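PDB 1BYF: lectin from Polyandrocarpa misakiensis, which binds galactose as a calcium-dependent C-type lectin, working as a homodimer in the tunicate's defence against microorganisms. Local coordinates for residues Y20-A32 with G112-D124. Residues are numbered along the deposited sequence; the frame is centred on the assembly and turned at random.
Sequences YCQSRGMALVSSA and GGARRVICEKELD
Cys21 and Cys119 form the disulfide that ties helix 14-22 to the C-terminal strand in the C-type lectin fold, illustrating how a disulfide and a buried carboxylate can hold a helix and the loop that follows it to one strand. Both sulfurs lie beside their own backbone N, and the bridge closes with a chi3 of -79°. Cys119 SG also meets the Tyr20 ring at its edge, 3.9 Å from CD1, while Val117 CG1 packs against Cys21 SG and, 3.8 Å away, Leu28 CD1. A Schellman motif with Gly25 as its C-prime residue closes the helix; Ala27 then pairs antiparallel with Glu120, and Val29 N donates to Ile118 O. Val29 runs alongside Ile118, with CB 3.7 Å from Ile118 CG2.

On the other side of the strand from the disulfide, Glu120 reaches into the loop 30-32. Its CG sits between backbone N and carbonyl carbon (chi1 72°), and the extended chain beyond delivers the carboxylate to three donors, probably stabilising its charge. Ser31 OG, also hydrogen-bonded with Tyr3 OH, donates to Glu120 OE2 at 2.9 Å. Glu120 OE1 is gripped from opposite faces of the carboxylate plane, by Ser30 N from well above it and by Ala32 N, 2.7 Å away, on the syn side.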
# COMPACT_ATOMS: atom_id res chain seq x y z
N TYR A 20 -9.97 4.27 12.61
CA TYR A 20 -9.64 3.03 11.91
C TYR A 20 -8.13 2.80 11.95
O TYR A 20 -7.66 1.72 12.28
CB TYR A 20 -10.14 3.13 10.46
CG TYR A 20 -9.79 1.96 9.57
CD1 TYR A 20 -8.54 1.89 8.97
CD2 TYR A 20 -10.69 0.94 9.33
CE1 TYR A 20 -8.20 0.83 8.15
CE2 TYR A 20 -10.37 -0.12 8.50
CZ TYR A 20 -9.12 -0.17 7.92
OH TYR A 20 -8.74 -1.22 7.11
N CYS A 21 -7.38 3.84 11.59
CA CYS A 21 -5.92 3.74 11.58
C CYS A 21 -5.37 3.59 13.00
O CYS A 21 -4.49 2.78 13.27
CB CYS A 21 -5.27 4.93 10.88
SG CYS A 21 -5.64 5.11 9.11
N GLN A 22 -5.89 4.40 13.91
CA GLN A 22 -5.45 4.39 15.30
C GLN A 22 -5.61 3.03 15.95
O GLN A 22 -4.73 2.59 16.70
CB GLN A 22 -6.20 5.45 16.12
CG GLN A 22 -5.83 6.88 15.79
CD GLN A 22 -4.41 7.25 16.19
OE1 GLN A 22 -4.12 7.54 17.35
NE2 GLN A 22 -3.52 7.24 15.21
N SER A 23 -6.72 2.36 15.68
CA SER A 23 -6.99 1.05 16.26
C SER A 23 -5.99 0.01 15.78
O SER A 23 -5.86 -1.07 16.36
CB SER A 23 -8.40 0.59 15.88
OG SER A 23 -8.48 0.41 14.47
N ARG A 24 -5.29 0.32 14.69
CA ARG A 24 -4.30 -0.57 14.12
C ARG A 24 -2.88 -0.19 14.50
O ARG A 24 -1.93 -0.77 13.96
CB ARG A 24 -4.42 -0.54 12.59
CG ARG A 24 -5.00 -1.78 11.94
CD ARG A 24 -5.62 -1.38 10.59
NE ARG A 24 -7.02 -1.08 10.84
CZ ARG A 24 -8.04 -1.88 10.59
NH1 ARG A 24 -7.88 -3.06 10.02
NH2 ARG A 24 -9.26 -1.46 10.92
N GLY A 25 -2.72 0.78 15.39
CA GLY A 25 -1.40 1.24 15.79
C GLY A 25 -0.77 2.13 14.73
O GLY A 25 0.44 2.34 14.72
N MET A 26 -1.60 2.69 13.85
CA MET A 26 -1.11 3.55 12.78
C MET A 26 -1.83 4.90 12.82
O MET A 26 -2.60 5.15 13.73
CB MET A 26 -1.35 2.87 11.43
CG MET A 26 -0.99 1.39 11.39
SD MET A 26 -1.25 0.68 9.75
CE MET A 26 0.11 1.42 8.87
N ALA A 27 -1.59 5.74 11.82
CA ALA A 27 -2.22 7.05 11.74
C ALA A 27 -2.64 7.33 10.30
O ALA A 27 -2.01 6.84 9.36
CB ALA A 27 -1.28 8.15 12.20
N LEU A 28 -3.69 8.14 10.14
CA LEU A 28 -4.13 8.50 8.78
C LEU A 28 -2.91 9.09 8.08
O LEU A 28 -2.21 9.91 8.69
CB LEU A 28 -5.30 9.46 8.86
CG LEU A 28 -6.22 9.63 7.65
CD1 LEU A 28 -6.72 8.29 7.13
CD2 LEU A 28 -7.40 10.52 8.05
N VAL A 29 -2.60 8.65 6.87
CA VAL A 29 -1.38 9.08 6.19
C VAL A 29 -1.16 10.58 6.28
O VAL A 29 -2.06 11.39 6.05
CB VAL A 29 -1.35 8.59 4.74
CG1 VAL A 29 -2.34 9.36 3.87
CG2 VAL A 29 0.06 8.66 4.16
N SER A 30 0.07 10.96 6.64
CA SER A 30 0.43 12.37 6.78
C SER A 30 1.90 12.60 6.45
O SER A 30 2.19 13.10 5.37
CB SER A 30 0.11 12.86 8.19
OG SER A 30 0.79 12.10 9.16
N SER A 31 2.82 12.27 7.35
CA SER A 31 4.23 12.51 7.05
C SER A 31 4.65 11.78 5.79
O SER A 31 5.49 12.31 5.05
CB SER A 31 5.14 12.14 8.22
OG SER A 31 5.40 10.75 8.25
N ALA A 32 4.07 10.61 5.49
CA ALA A 32 4.48 9.91 4.27
C ALA A 32 4.11 10.71 3.03
O ALA A 32 4.76 10.59 1.99
CB ALA A 32 3.95 8.48 4.23
N GLY A 112 -17.94 14.44 6.13
CA GLY A 112 -18.85 13.33 6.26
C GLY A 112 -18.95 12.31 5.15
O GLY A 112 -19.59 11.27 5.35
N GLY A 113 -18.36 12.53 3.98
CA GLY A 113 -18.47 11.57 2.89
C GLY A 113 -17.66 10.31 3.11
O GLY A 113 -16.62 10.31 3.77
N ALA A 114 -18.12 9.20 2.54
CA ALA A 114 -17.42 7.92 2.63
C ALA A 114 -16.27 7.87 1.63
O ALA A 114 -16.45 8.11 0.43
CB ALA A 114 -18.37 6.78 2.32
N ARG A 115 -15.06 7.57 2.11
CA ARG A 115 -13.92 7.45 1.21
C ARG A 115 -13.00 6.34 1.74
O ARG A 115 -13.12 5.96 2.89
CB ARG A 115 -13.11 8.72 1.05
CG ARG A 115 -13.95 9.99 1.14
CD ARG A 115 -13.08 11.23 0.91
NE ARG A 115 -13.53 11.84 -0.34
CZ ARG A 115 -14.57 12.65 -0.46
NH1 ARG A 115 -15.30 13.03 0.57
NH2 ARG A 115 -14.86 13.10 -1.67
N ARG A 116 -12.12 5.90 0.86
CA ARG A 116 -11.17 4.85 1.23
C ARG A 116 -10.16 5.42 2.22
O ARG A 116 -10.11 6.62 2.46
CB ARG A 116 -10.52 4.24 -0.01
CG ARG A 116 -11.44 3.29 -0.77
CD ARG A 116 -10.84 2.89 -2.11
NE ARG A 116 -11.51 1.75 -2.71
CZ ARG A 116 -12.74 1.73 -3.21
NH1 ARG A 116 -13.51 2.82 -3.22
NH2 ARG A 116 -13.23 0.59 -3.71
N VAL A 117 -9.38 4.54 2.82
CA VAL A 117 -8.44 4.93 3.87
C VAL A 117 -7.01 4.49 3.61
O VAL A 117 -6.74 3.40 3.11
CB VAL A 117 -8.92 4.32 5.21
CG1 VAL A 117 -8.03 4.78 6.37
CG2 VAL A 117 -10.38 4.69 5.48
N ILE A 118 -6.09 5.37 3.99
CA ILE A 118 -4.66 5.14 3.90
C ILE A 118 -4.05 5.45 5.26
O ILE A 118 -4.20 6.57 5.76
CB ILE A 118 -3.96 6.03 2.86
CG1 ILE A 118 -4.66 5.88 1.50
CG2 ILE A 118 -2.48 5.66 2.75
CD1 ILE A 118 -4.14 6.84 0.45
N CYS A 119 -3.39 4.46 5.85
CA CYS A 119 -2.74 4.64 7.13
C CYS A 119 -1.22 4.49 6.97
O CYS A 119 -0.75 3.84 6.04
CB CYS A 119 -3.19 3.61 8.16
SG CYS A 119 -4.97 3.37 8.29
N GLU A 120 -0.51 5.11 7.91
CA GLU A 120 0.94 5.06 7.94
C GLU A 120 1.46 4.75 9.34
O GLU A 120 0.79 4.95 10.36
CB GLU A 120 1.57 6.38 7.48
CG GLU A 120 1.47 7.54 8.45
CD GLU A 120 2.29 8.75 8.10
OE1 GLU A 120 2.23 9.25 6.95
OE2 GLU A 120 3.03 9.26 8.98
N LYS A 121 2.71 4.30 9.37
CA LYS A 121 3.43 4.07 10.61
C LYS A 121 4.92 4.20 10.29
O LYS A 121 5.49 3.40 9.54
CB LYS A 121 3.11 2.76 11.31
CG LYS A 121 3.87 2.61 12.62
CD LYS A 121 3.59 1.26 13.26
CE LYS A 121 4.67 0.90 14.27
NZ LYS A 121 4.84 2.01 15.26
N GLU A 122 5.51 5.27 10.82
CA GLU A 122 6.93 5.50 10.61
C GLU A 122 7.71 4.35 11.25
O GLU A 122 7.32 3.85 12.30
CB GLU A 122 7.37 6.84 11.20
CG GLU A 122 8.87 6.93 11.46
CD GLU A 122 9.52 8.22 11.02
OE1 GLU A 122 8.81 9.23 10.83
OE2 GLU A 122 10.76 8.22 10.84
N LEU A 123 8.80 3.95 10.62
CA LEU A 123 9.62 2.87 11.15
C LEU A 123 11.01 3.41 11.47
O LEU A 123 11.61 3.99 10.56
CB LEU A 123 9.77 1.76 10.10
CG LEU A 123 8.50 1.04 9.65
CD1 LEU A 123 8.78 0.18 8.43
CD2 LEU A 123 7.91 0.19 10.77
N ASP A 124 11.50 3.21 12.68
CA ASP A 124 12.84 3.69 13.02
C ASP A 124 13.80 2.51 13.19
O ASP A 124 15.00 2.68 12.92